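Phosphoglycolate phosphatase (Thermoplasma acidophilum, PDB 1L6R) dephosphorylates 2-phosphoglycolate to glycolate in a magnesium-dependent reaction and, less efficiently, hydrolyses inorganic pyrophosphate. Local coordinates at residues 16-19 against 20-24; 27-30 against 31-34; 94-97 against 98-102; 106-109 against 110-113; 175-178 against 179-182. The protein carries 1 engineered substitution. All blocks are in the same frame, centred on the assembly; numbering follows the deposited sequence.

Contact 1: 16-19 against 20-24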
loop_
_atom_site.group_PDB
_atom_site.type_symbol
_atom_site.label_atom_id
_atom_site.label_comp_id
_atom_site.label_asym_id
_atom_site.label_seq_id
_atom_site.Cartn_x
_atom_site.Cartn_y
_atom_site.Cartn_z
ATOM N N LEU A 16 12.978 -14.554 -10.875
ATOM C CA LEU A 16 14.330 -15.082 -11.035
ATOM C C LEU A 16 14.381 -16.578 -11.227
ATOM O O LEU A 16 15.461 -17.157 -11.237
ATOM C CB LEU A 16 15.193 -14.695 -9.822
ATOM C CG LEU A 16 15.336 -13.194 -9.561
ATOM C CD1 LEU A 16 16.277 -12.962 -8.386
ATOM C CD2 LEU A 16 15.890 -12.506 -10.811
ATOM N N THR A 17 13.226 -17.211 -11.400
ATOM C CA THR A 17 13.187 -18.658 -11.549
ATOM C C THR A 17 12.556 -19.137 -12.847
ATOM O O THR A 17 11.812 -18.401 -13.501
ATOM C CB THR A 17 12.439 -19.310 -10.362
ATOM O OG1 THR A 17 11.073 -18.863 -10.341
ATOM C CG2 THR A 17 13.102 -18.929 -9.044
ATOM N N ASP A 18 12.867 -20.370 -13.232
ATOM C CA ASP A 18 12.289 -20.909 -14.456
ATOM C C ASP A 18 11.028 -21.697 -14.140
ATOM O O ASP A 18 10.530 -21.648 -13.015
ATOM C CB ASP A 18 13.311 -21.771 -15.221
ATOM C CG ASP A 18 13.741 -23.024 -14.471
ATOM O OD1 ASP A 18 13.031 -23.483 -13.549
ATOM O OD2 ASP A 18 14.804 -23.571 -14.840
ATOM N N ARG A 19 10.511 -22.414 -15.133
ATOM C CA ARG A 19 9.284 -23.196 -14.980
ATOM C C ARG A 19 9.327 -24.216 -13.853
ATOM O O ARG A 19 8.289 -24.595 -13.312
ATOM C CB ARG A 19 8.971 -23.938 -16.281
ATOM C CG ARG A 19 8.418 -23.095 -17.409
ATOM C CD ARG A 19 8.502 -23.856 -18.732
ATOM N NE ARG A 19 8.464 -25.307 -18.544
ATOM C CZ ARG A 19 7.371 -26.011 -18.263
ATOM N NH1 ARG A 19 6.201 -25.409 -18.134
ATOM N NH2 ARG A 19 7.451 -27.327 -18.106
ATOM N N ASP A 20 10.525 -24.676 -13.514
ATOM C CA ASP A 20 10.695 -25.673 -12.464
ATOM C C ASP A 20 11.177 -25.082 -11.145
ATOM O O ASP A 20 11.649 -25.809 -10.265
ATOM C CB ASP A 20 11.667 -26.752 -12.937
ATOM C CG ASP A 20 11.193 -27.434 -14.200
ATOM O OD1 ASP A 20 10.068 -27.970 -14.183
ATOM O OD2 ASP A 20 11.936 -27.422 -15.203
ATOM N N ARG A 21 11.042 -23.762 -11.017
ATOM C CA ARG A 21 11.443 -23.009 -9.826
ATOM C C ARG A 21 12.953 -22.943 -9.626
ATOM O O ARG A 21 13.420 -22.589 -8.544
ATOM C CB ARG A 21 10.783 -23.578 -8.556
ATOM C CG ARG A 21 9.259 -23.594 -8.611
ATOM C CD ARG A 21 8.647 -23.983 -7.274
ATOM N NE ARG A 21 7.189 -23.861 -7.282
ATOM C CZ ARG A 21 6.397 -24.281 -6.299
ATOM N NH1 ARG A 21 6.916 -24.859 -5.223
ATOM N NH2 ARG A 21 5.084 -24.106 -6.382
ATOM N N LEU A 22 13.721 -23.265 -10.664
ATOM C CA LEU A 22 15.176 -23.206 -10.548
ATOM C C LEU A 22 15.635 -21.784 -10.832
ATOM O O LEU A 22 15.017 -21.067 -11.623
ATOM C CB LEU A 22 15.843 -24.173 -11.534
ATOM C CG LEU A 22 15.393 -25.637 -11.447
ATOM C CD1 LEU A 22 16.254 -26.488 -12.374
ATOM C CD2 LEU A 22 15.490 -26.131 -10.016
ATOM N N ILE A 23 16.722 -21.362 -10.201
ATOM C CA ILE A 23 17.215 -20.017 -10.433
ATOM C C ILE A 23 17.736 -19.897 -11.874
ATOM O O ILE A 23 18.392 -20.800 -12.404
ATOM C CB ILE A 23 18.320 -19.657 -9.393
ATOM C CG1 ILE A 23 18.526 -18.143 -9.342
ATOM C CG2 ILE A 23 19.621 -20.392 -9.704
ATOM C CD1 ILE A 23 17.457 -17.436 -8.516
ATOM N N SER A 24 17.398 -18.788 -12.514
ATOM C CA SER A 24 17.829 -18.538 -13.882
ATOM C C SER A 24 19.279 -18.064 -13.901
ATOM O O SER A 24 19.605 -17.035 -13.316
ATOM C CB SER A 24 16.924 -17.474 -14.497
ATOM O OG SER A 24 17.507 -16.935 -15.671
HETATM O O HOH W 1 14.448 -26.130 -15.543
HETATM O O HOH W 2 10.839 -27.764 -17.602
#
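D18 and L22 pair through main chain and side chain alike. Among the backbone bonds, D18 N donates to L22 O (2.8 Å) and S24 N to L16 O (2.8 Å), straddling a single bridge between T17 and I23; R21 N closes a type I turn on D18 O. The D18 carboxylate adds a second set. With CG set between backbone N and carbonyl carbon (chi1 65°), it folds over the turn, where OD1 takes D20 N at 2.8 Å and L22 N at 3.0 Å from opposite faces of the carboxylate plane. An alanine at D18 has no carboxylate, which would probably leave the amides of D20 and L22 without this acceptor and the turn freer to shift. Immediately after the short helix 12-15 that follows the nucleophile strand, this hairpin-like loop is consistent with the flap of HAD phosphatases. Acidic neighbours are linked by water: one molecule donates to both D18 OD2 and D20 OD2, and probably eases the repulsion of like charges. The apolar contact is I23 CD1 to L16 CB at 3.8 Å. D18 and L22 run side by side, D18 OD2 being 3.5 Å from L22 CB. S24 OG caps A27 N at the start of helix 25-36.

Contact 2: 27-30 against 31-34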
loop_
_atom_site.group_PDB
_atom_site.type_symbol
_atom_site.label_atom_id
_atom_site.label_comp_id
_atom_site.label_asym_id
_atom_site.label_seq_id
_atom_site.Cartn_x
_atom_site.Cartn_y
_atom_site.Cartn_z
ATOM N N ALA A 27 19.561 -14.704 -15.482
ATOM C CA ALA A 27 19.175 -13.619 -14.578
ATOM C C ALA A 27 20.326 -13.309 -13.612
ATOM O O ALA A 27 20.588 -12.150 -13.292
ATOM C CB ALA A 27 17.913 -13.999 -13.801
ATOM N N ILE A 28 21.012 -14.351 -13.144
ATOM C CA ILE A 28 22.142 -14.165 -12.245
ATOM C C ILE A 28 23.224 -13.327 -12.929
ATOM O O ILE A 28 23.733 -12.377 -12.346
ATOM C CB ILE A 28 22.767 -15.518 -11.831
ATOM C CG1 ILE A 28 21.804 -16.292 -10.922
ATOM C CG2 ILE A 28 24.084 -15.275 -11.097
ATOM C CD1 ILE A 28 22.250 -17.726 -10.638
ATOM N N GLU A 29 23.573 -13.669 -14.168
ATOM C CA GLU A 29 24.607 -12.901 -14.854
ATOM C C GLU A 29 24.149 -11.475 -15.148
ATOM O O GLU A 29 24.959 -10.553 -15.103
ATOM C CB GLU A 29 25.050 -13.598 -16.141
ATOM C CG GLU A 29 25.727 -14.971 -15.925
ATOM C CD GLU A 29 27.019 -14.926 -15.085
ATOM O OE1 GLU A 29 27.535 -13.828 -14.772
ATOM O OE2 GLU A 29 27.538 -16.015 -14.739
ATOM N N SER A 30 22.859 -11.283 -15.430
ATOM C CA SER A 30 22.351 -9.933 -15.683
ATOM C C SER A 30 22.493 -9.100 -14.411
ATOM O O SER A 30 22.886 -7.934 -14.445
ATOM C CB SER A 30 20.881 -9.977 -16.109
ATOM O OG SER A 30 20.727 -10.649 -17.345
ATOM N N ILE A 31 22.160 -9.706 -13.277
ATOM C CA ILE A 31 22.278 -9.002 -12.012
ATOM C C ILE A 31 23.739 -8.630 -11.738
ATOM O O ILE A 31 24.035 -7.492 -11.388
ATOM C CB ILE A 31 21.720 -9.865 -10.856
ATOM C CG1 ILE A 31 20.188 -9.876 -10.922
ATOM C CG2 ILE A 31 22.204 -9.331 -9.500
ATOM C CD1 ILE A 31 19.547 -10.906 -10.010
ATOM N N ARG A 32 24.650 -9.581 -11.905
ATOM C CA ARG A 32 26.058 -9.284 -11.652
ATOM C C ARG A 32 26.583 -8.214 -12.602
ATOM O O ARG A 32 27.357 -7.359 -12.186
ATOM C CB ARG A 32 26.903 -10.553 -11.761
ATOM C CG ARG A 32 26.602 -11.551 -10.650
ATOM C CD ARG A 32 27.358 -12.847 -10.860
ATOM N NE ARG A 32 27.048 -13.820 -9.811
ATOM C CZ ARG A 32 27.400 -15.100 -9.852
ATOM N NH1 ARG A 32 28.083 -15.572 -10.891
ATOM N NH2 ARG A 32 27.054 -15.916 -8.861
ATOM N N SER A 33 26.157 -8.257 -13.862
ATOM C CA SER A 33 26.594 -7.262 -14.837
ATOM C C SER A 33 26.107 -5.875 -14.420
ATOM O O SER A 33 26.885 -4.922 -14.389
ATOM C CB SER A 33 26.060 -7.601 -16.229
ATOM O OG SER A 33 26.688 -8.760 -16.760
ATOM N N ALA A 34 24.825 -5.761 -14.080
ATOM C CA ALA A 34 24.274 -4.471 -13.675
ATOM C C ALA A 34 24.934 -3.950 -12.403
ATOM O O ALA A 34 25.209 -2.756 -12.285
ATOM C CB ALA A 34 22.765 -4.576 -13.484
HETATM O O HOH W 3 29.638 -14.170 -13.053
#
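A27 O receives I31 N at 2.9 Å, the first of four successive i to i+4 bonds; R32 N to I28 O, S33 N to E29 O and A34 N to S30 O continue the series. Their N-H...O angles of 156° to 168° are those of a regular alpha-helix. One turn apart on this helix, I28 and R32 lie side by side and point the same way. The I28 methyl CG2, anti to its own backbone N, sits over the centre of one guanidinium face, 3.5 Å from R32 CZ. E29 approaches differently. Its chain bends at chi2, bringing the carboxylate nearly perpendicular to the guanidinium, with planes 86° apart. The direct salt bridge is long, 3.9 Å between E29 OE2 and R32 NH1, whereas a water gives a closer link: it donates to E29 OE1 (2.7 Å) and accepts from R32 NH1 (3.0 Å) in the guanidinium plane. R32 is also held from outside, since NE donates to L59 O and NH2 weakly to F58 O. The helix 25-36 is thereby joined to the end of helix 49-60, while A27 and S30 pack on I217, and A34 on F221, of helix 215-223.

Contact 3: 94-97 against 98-102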
loop_
_atom_site.group_PDB
_atom_site.type_symbol
_atom_site.label_atom_id
_atom_site.label_comp_id
_atom_site.label_asym_id
_atom_site.label_seq_id
_atom_site.Cartn_x
_atom_site.Cartn_y
_atom_site.Cartn_z
ATOM N N GLU A 94 -1.847 -22.722 14.787
ATOM C CA GLU A 94 -2.021 -23.782 15.771
ATOM C C GLU A 94 -3.506 -24.061 16.005
ATOM O O GLU A 94 -3.928 -25.216 16.027
ATOM C CB GLU A 94 -1.345 -23.386 17.088
ATOM C CG GLU A 94 -1.436 -24.431 18.190
ATOM C CD GLU A 94 -0.787 -23.970 19.488
ATOM O OE1 GLU A 94 -0.845 -24.721 20.485
ATOM O OE2 GLU A 94 -0.219 -22.855 19.512
ATOM N N GLU A 95 -4.292 -23.000 16.155
ATOM C CA GLU A 95 -5.728 -23.139 16.394
ATOM C C GLU A 95 -6.483 -23.621 15.156
ATOM O O GLU A 95 -7.280 -24.562 15.219
ATOM C CB GLU A 95 -6.317 -21.799 16.847
ATOM C CG GLU A 95 -5.623 -21.175 18.050
ATOM C CD GLU A 95 -6.215 -19.831 18.435
ATOM O OE1 GLU A 95 -6.244 -18.920 17.578
ATOM O OE2 GLU A 95 -6.648 -19.682 19.597
ATOM N N MET A 96 -6.221 -22.977 14.027
ATOM C CA MET A 96 -6.899 -23.305 12.781
ATOM C C MET A 96 -6.616 -24.722 12.279
ATOM O O MET A 96 -7.477 -25.355 11.660
ATOM C CB MET A 96 -6.510 -22.278 11.718
ATOM C CG MET A 96 -7.522 -22.098 10.608
ATOM S SD MET A 96 -9.161 -21.606 11.208
ATOM C CE MET A 96 -8.802 -20.104 12.041
ATOM N N SER A 97 -5.421 -25.230 12.547
ATOM C CA SER A 97 -5.071 -26.569 12.094
ATOM C C SER A 97 -5.902 -27.639 12.805
ATOM O O SER A 97 -5.945 -28.790 12.373
ATOM C CB SER A 97 -3.579 -26.827 12.322
ATOM O OG SER A 97 -3.281 -26.879 13.711
ATOM N N LYS A 98 -6.569 -27.256 13.886
ATOM C CA LYS A 98 -7.385 -28.210 14.627
ATOM C C LYS A 98 -8.749 -28.439 13.985
ATOM O O LYS A 98 -9.384 -29.468 14.223
ATOM C CB LYS A 98 -7.574 -27.735 16.072
ATOM C CG LYS A 98 -6.287 -27.674 16.877
ATOM C CD LYS A 98 -6.535 -27.067 18.255
ATOM C CE LYS A 98 -5.248 -26.973 19.060
ATOM N NZ LYS A 98 -5.456 -26.289 20.372
ATOM N N ARG A 99 -9.206 -27.497 13.165
ATOM C CA ARG A 99 -10.514 -27.648 12.536
ATOM C C ARG A 99 -10.563 -27.417 11.029
ATOM O O ARG A 99 -11.643 -27.280 10.452
ATOM C CB ARG A 99 -11.528 -26.746 13.238
ATOM C CG ARG A 99 -11.099 -25.302 13.375
ATOM C CD ARG A 99 -11.660 -24.714 14.660
ATOM N NE ARG A 99 -11.457 -23.271 14.742
ATOM C CZ ARG A 99 -12.040 -22.399 13.931
ATOM N NH1 ARG A 99 -12.857 -22.831 12.983
ATOM N NH2 ARG A 99 -11.812 -21.100 14.067
ATOM N N THR A 100 -9.393 -27.362 10.400
ATOM C CA THR A 100 -9.303 -27.191 8.951
ATOM C C THR A 100 -8.065 -27.930 8.469
ATOM O O THR A 100 -7.342 -28.528 9.258
ATOM C CB THR A 100 -9.162 -25.717 8.524
ATOM O OG1 THR A 100 -7.864 -25.232 8.889
ATOM C CG2 THR A 100 -10.231 -24.860 9.171
ATOM N N SER A 101 -7.828 -27.873 7.164
ATOM C CA SER A 101 -6.679 -28.532 6.565
ATOM C C SER A 101 -5.422 -27.660 6.632
ATOM O O SER A 101 -4.364 -28.071 6.156
ATOM C CB SER A 101 -6.978 -28.861 5.107
ATOM O OG SER A 101 -7.182 -27.668 4.373
ATOM N N MET A 102 -5.540 -26.469 7.218
ATOM C CA MET A 102 -4.392 -25.564 7.323
ATOM C C MET A 102 -3.293 -26.277 8.100
ATOM O O MET A 102 -3.532 -26.817 9.184
ATOM C CB MET A 102 -4.797 -24.285 8.042
ATOM C CG MET A 102 -3.801 -23.153 7.894
ATOM S SD MET A 102 -4.234 -21.759 8.947
ATOM C CE MET A 102 -3.069 -20.521 8.329
HETATM O O HOH W 4 -2.710 -26.353 21.085
HETATM O O HOH W 5 -6.266 -30.467 10.553
#
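M96 and T100 meet where the helix 87-96 gives way to loop. M96 O accepts T100 OG1 at 2.8 Å and R99 N at 3.1 Å, the two donors reaching it from opposite faces of its carbonyl plane. The threonine hydroxyl does double duty: placed between its backbone N and carbonyl carbon (chi1 71°), it donates to M96 O and accepts M102 N at 3.1 Å, the latter bond forming an ST turn. Around this polar core the methionines cross obliquely, M102 SD lying 3.6 Å from M96 CB. The M96 chain, bent at both chi2 and chi3, brings SD over one face of the R99 guanidinium, offset toward its rim and 3.9 Å from R99 NH2.

Farther out, S97 OG turns back to donate to E94 O (2.9 Å), while K98 N bonds to E95 O. The extended K98 chain passes along E94, its CG 3.5 Å from E94 O, and a water joins K98 NZ to E94 OE1; the two charged ends do not touch directly. R99 is positioned chiefly by Y126, whose hydroxyl pairs with NH1. M96 packs on Y126, V127 and E130, and M102 on V127, so this helix end lies against helix 124-132 within the alpha/beta cap that is inserted between the second and third HAD motifs.

Contact 4: 106-109 against 110-113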
loop_
_atom_site.group_PDB
_atom_site.type_symbol
_atom_site.label_atom_id
_atom_site.label_comp_id
_atom_site.label_asym_id
_atom_site.label_seq_id
_atom_site.Cartn_x
_atom_site.Cartn_y
_atom_site.Cartn_z
ATOM N N LEU A 106 7.727 -27.223 6.725
ATOM C CA LEU A 106 9.052 -27.351 7.305
ATOM C C LEU A 106 9.798 -26.038 7.494
ATOM O O LEU A 106 10.383 -25.820 8.558
ATOM C CB LEU A 106 9.905 -28.317 6.479
ATOM C CG LEU A 106 11.308 -28.593 7.031
ATOM C CD1 LEU A 106 11.743 -30.001 6.666
ATOM C CD2 LEU A 106 12.292 -27.563 6.483
ATOM N N THR A 107 9.773 -25.150 6.505
ATOM C CA THR A 107 10.531 -23.909 6.646
ATOM C C THR A 107 10.086 -22.998 7.778
ATOM O O THR A 107 10.787 -22.044 8.107
ATOM C CB THR A 107 10.569 -23.095 5.331
ATOM O OG1 THR A 107 9.234 -22.881 4.855
ATOM C CG2 THR A 107 11.403 -23.824 4.271
ATOM N N ASN A 108 8.941 -23.278 8.396
ATOM C CA ASN A 108 8.520 -22.440 9.513
ATOM C C ASN A 108 9.518 -22.500 10.666
ATOM O O ASN A 108 9.548 -21.596 11.494
ATOM C CB ASN A 108 7.129 -22.838 10.008
ATOM C CG ASN A 108 6.030 -22.307 9.112
ATOM O OD1 ASN A 108 6.252 -21.406 8.298
ATOM N ND2 ASN A 108 4.834 -22.853 9.265
ATOM N N ARG A 109 10.351 -23.540 10.700
ATOM C CA ARG A 109 11.352 -23.659 11.767
ATOM C C ARG A 109 12.370 -22.516 11.677
ATOM O O ARG A 109 13.110 -22.240 12.629
ATOM C CB ARG A 109 12.066 -25.010 11.692
ATOM C CG ARG A 109 12.916 -25.222 10.445
ATOM C CD ARG A 109 13.592 -26.594 10.477
ATOM N NE ARG A 109 14.562 -26.631 11.567
ATOM C CZ ARG A 109 15.218 -27.709 11.987
ATOM N NH1 ARG A 109 15.030 -28.892 11.419
ATOM N NH2 ARG A 109 16.064 -27.592 12.998
ATOM N N TRP A 110 12.395 -21.839 10.534
ATOM C CA TRP A 110 13.308 -20.725 10.335
ATOM C C TRP A 110 12.599 -19.379 10.190
ATOM O O TRP A 110 13.240 -18.375 9.895
ATOM C CB TRP A 110 14.182 -20.978 9.105
ATOM C CG TRP A 110 14.997 -22.226 9.213
ATOM C CD1 TRP A 110 15.825 -22.584 10.242
ATOM C CD2 TRP A 110 15.060 -23.301 8.260
ATOM N NE1 TRP A 110 16.388 -23.811 9.993
ATOM C CE2 TRP A 110 15.938 -24.275 8.785
ATOM C CE3 TRP A 110 14.462 -23.532 7.014
ATOM C CZ2 TRP A 110 16.231 -25.459 8.109
ATOM C CZ3 TRP A 110 14.755 -24.712 6.338
ATOM C CH2 TRP A 110 15.634 -25.660 6.890
ATOM N N ARG A 111 11.280 -19.353 10.379
ATOM C CA ARG A 111 10.534 -18.093 10.279
ATOM C C ARG A 111 10.531 -17.369 11.603
ATOM O O ARG A 111 10.593 -18.000 12.666
ATOM C CB ARG A 111 9.084 -18.316 9.822
ATOM C CG ARG A 111 8.967 -18.470 8.312
ATOM C CD ARG A 111 7.543 -18.360 7.779
ATOM N NE ARG A 111 7.635 -18.281 6.320
ATOM C CZ ARG A 111 7.857 -19.318 5.519
ATOM N NH1 ARG A 111 7.970 -20.554 6.007
ATOM N NH2 ARG A 111 8.086 -19.105 4.228
ATOM N N GLU A 112 10.445 -16.045 11.538
ATOM C CA GLU A 112 10.454 -15.230 12.748
ATOM C C GLU A 112 9.433 -14.115 12.742
ATOM O O GLU A 112 9.121 -13.556 13.790
ATOM C CB GLU A 112 11.828 -14.579 12.932
ATOM C CG GLU A 112 12.988 -15.564 13.019
ATOM C CD GLU A 112 14.344 -14.888 13.179
ATOM O OE1 GLU A 112 14.437 -13.892 13.933
ATOM O OE2 GLU A 112 15.323 -15.367 12.558
ATOM N N ALA A 113 8.889 -13.802 11.571
ATOM C CA ALA A 113 7.990 -12.659 11.441
ATOM C C ALA A 113 6.632 -12.920 10.808
ATOM O O ALA A 113 5.865 -11.979 10.579
ATOM C CB ALA A 113 8.718 -11.581 10.637
HETATM O O HOH W 6 10.490 -20.323 13.813
HETATM O O HOH W 7 13.011 -19.489 13.797
#
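R109 and W110 lie side by side, pointing the same way, with guanidinium and indole planes 18° apart. The methylene makes the contact: R109 CG sits over the five-membered ring, 3.6 Å from its centroid and 10° off the normal, a CH-pi contact. It gets there with CG between the backbone N and carbonyl carbon, followed by a bend at chi3 that carries NE along the indole to 3.7 Å from W110 NE1. At the six-membered ring L106 CD2 comes obliquely to W110 CZ3 (3.8 Å), and T107 crosses the indole at about a right angle. The backbone beneath is a 3-10 turn, tightened by W110 N to T107 O at 2.9 Å and R111 N to N108 O. It lies in the connection leading from helix 87-96 to strand 115-117 of the cap. R111 reaches back over the turn: one nitrogen, NH1, donates to T107 OG1 (2.9 Å), near the guanidinium plane, and to N108 OD1 (3.0 Å), whose amide stands 88° to that plane. A leucine replacing R111 would probably cost T107 OG1 and N108 OD1 a shared donor, and leave G46 O, bonded by NH2, without this mate. N108 ND2 is held by G116 O and S104 OG.

Contact 5: 175-178 against 179-182. With CA (calcium ion), chain C; CA (calcium ion), chain D.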
loop_
_atom_site.group_PDB
_atom_site.type_symbol
_atom_site.label_atom_id
_atom_site.label_comp_id
_atom_site.label_asym_id
_atom_site.label_seq_id
_atom_site.Cartn_x
_atom_site.Cartn_y
_atom_site.Cartn_z
ATOM N N ILE A 175 10.673 -5.004 -9.860
ATOM C CA ILE A 175 10.382 -6.046 -10.836
ATOM C C ILE A 175 9.550 -7.099 -10.106
ATOM O O ILE A 175 9.974 -7.636 -9.067
ATOM C CB ILE A 175 11.684 -6.667 -11.397
ATOM C CG1 ILE A 175 12.534 -5.565 -12.039
ATOM C CG2 ILE A 175 11.352 -7.760 -12.408
ATOM C CD1 ILE A 175 13.863 -6.044 -12.583
ATOM N N GLY A 176 8.358 -7.362 -10.648
ATOM C CA GLY A 176 7.417 -8.308 -10.063
ATOM C C GLY A 176 6.632 -8.981 -11.166
ATOM O O GLY A 176 6.898 -8.728 -12.349
ATOM N N ASP A 177 5.640 -9.794 -10.808
ATOM C CA ASP A 177 4.892 -10.518 -11.828
ATOM C C ASP A 177 3.411 -10.753 -11.585
ATOM O O ASP A 177 2.700 -11.124 -12.514
ATOM C CB ASP A 177 5.554 -11.895 -12.052
ATOM C CG ASP A 177 5.364 -12.839 -10.866
ATOM O OD1 ASP A 177 5.206 -12.355 -9.744
ATOM O OD2 ASP A 177 5.379 -14.072 -11.043
ATOM N N SER A 178 2.929 -10.534 -10.368
ATOM C CA SER A 178 1.539 -10.856 -10.075
ATOM C C SER A 178 0.934 -10.008 -8.970
ATOM O O SER A 178 1.543 -9.047 -8.506
ATOM C CB SER A 178 1.444 -12.341 -9.699
ATOM O OG SER A 178 2.251 -12.606 -8.568
ATOM N N ASN A 179 -0.268 -10.379 -8.539
ATOM C CA ASN A 179 -0.966 -9.610 -7.522
ATOM C C ASN A 179 -0.207 -9.422 -6.221
ATOM O O ASN A 179 -0.299 -8.359 -5.613
ATOM C CB ASN A 179 -2.338 -10.226 -7.241
ATOM C CG ASN A 179 -3.077 -9.502 -6.136
ATOM O OD1 ASN A 179 -3.063 -9.934 -4.981
ATOM N ND2 ASN A 179 -3.704 -8.383 -6.475
ATOM N N ASN A 180 0.549 -10.428 -5.787
ATOM C CA ASN A 180 1.282 -10.274 -4.540
ATOM C C ASN A 180 2.426 -9.252 -4.654
ATOM O O ASN A 180 3.144 -9.001 -3.686
ATOM C CB ASN A 180 1.780 -11.638 -3.990
ATOM C CG ASN A 180 2.709 -12.368 -4.940
ATOM O OD1 ASN A 180 3.381 -11.743 -5.749
ATOM N ND2 ASN A 180 2.768 -13.697 -4.826
ATOM N N ASP A 181 2.575 -8.646 -5.832
ATOM C CA ASP A 181 3.579 -7.604 -6.042
ATOM C C ASP A 181 2.936 -6.239 -6.213
ATOM O O ASP A 181 3.630 -5.225 -6.250
ATOM C CB ASP A 181 4.406 -7.874 -7.282
ATOM C CG ASP A 181 5.000 -9.221 -7.254
ATOM O OD1 ASP A 181 5.727 -9.515 -6.283
ATOM O OD2 ASP A 181 4.724 -9.987 -8.193
ATOM N N MET A 182 1.615 -6.200 -6.341
ATOM C CA MET A 182 0.958 -4.915 -6.531
ATOM C C MET A 182 1.305 -3.906 -5.433
ATOM O O MET A 182 1.377 -2.715 -5.705
ATOM C CB MET A 182 -0.562 -5.087 -6.656
ATOM C CG MET A 182 -1.283 -3.794 -7.061
ATOM S SD MET A 182 -0.671 -2.991 -8.582
ATOM C CE MET A 182 -1.556 -3.942 -9.848
HETATM CA CA CA C . 5.086 -12.193 -7.327
HETATM CA CA CA D . 6.471 -15.748 -12.349
HETATM O O HOH W 8 4.598 -14.634 -7.158
HETATM O O HOH W 9 6.173 -12.978 -5.026
HETATM O O HOH W 10 5.437 -17.245 -10.585
HETATM O O HOH W 11 8.368 -17.228 -11.507
HETATM O O HOH W 12 7.088 -14.510 -14.365
#
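D177 and D181 converge on one calcium ion, that of chain C, with planes 45° apart and D177 OD1 only 2.9 Å from D181 OD2. The shared metal accounts for two carboxylate oxygens lying so close. D177 has CG between its backbone N and carbonyl carbon (chi1 70°), a crowded position that aims the carboxylate at both metals: OD1 binds the chain C calcium and OD2 the chain D calcium, each at 2.4 Å. D181 instead swings CG anti to its carbonyl carbon (chi1 -54°), folding back toward its predecessors. Its OD2 is gripped threefold, by the chain C calcium, by D177 N at 2.8 Å from above the carboxylate plane, and by S178 N at 2.9 Å on the anti lone pair; these bonds fix the rotation of the group. Sequence and geometry identify this as the GDxxxD element, motif IV of the HAD superfamily, on the loop after strand 172-175.

N180 turns OD1 onto the same calcium, while its ND2 donates to a metal-bound water and to Y140 O. S178 is a residue of the first magnesium site, but here its OG stands 3.1 Å from the chain C calcium, farther than the ligands. Along the backbone, D181 N bonds to S178 O, closing a 3-10 turn. The nucleophile D11 contributes OD2 to the chain C ion, and G14 O binds the chain D ion. D181 OD1 forms a salt bridge with K154, a substrate-binding residue by similarity.

In the fold
Contact 5 supplies D177, N180 and D181 to two calcium ions, and the others lie around it at different ranges. Contact 1 runs directly from the helix carrying G14; its nearest atoms are about 7 Å from contact 5, and the T17 side chain is about 6 Å from a calcium ion. Contact 2 continues the same chain and packs on contact 1, I23 CG2 meeting I28 CD1 at 3.9 Å. Contact 4 is about 12 Å from contact 5 at the nearest atoms, and its R111 side chain is about 5 Å from a different calcium ion. Contact 3 lies farther off in the cap: its centre is about 29 Å from that of contact 5 and about 42 Å from that of contact 2.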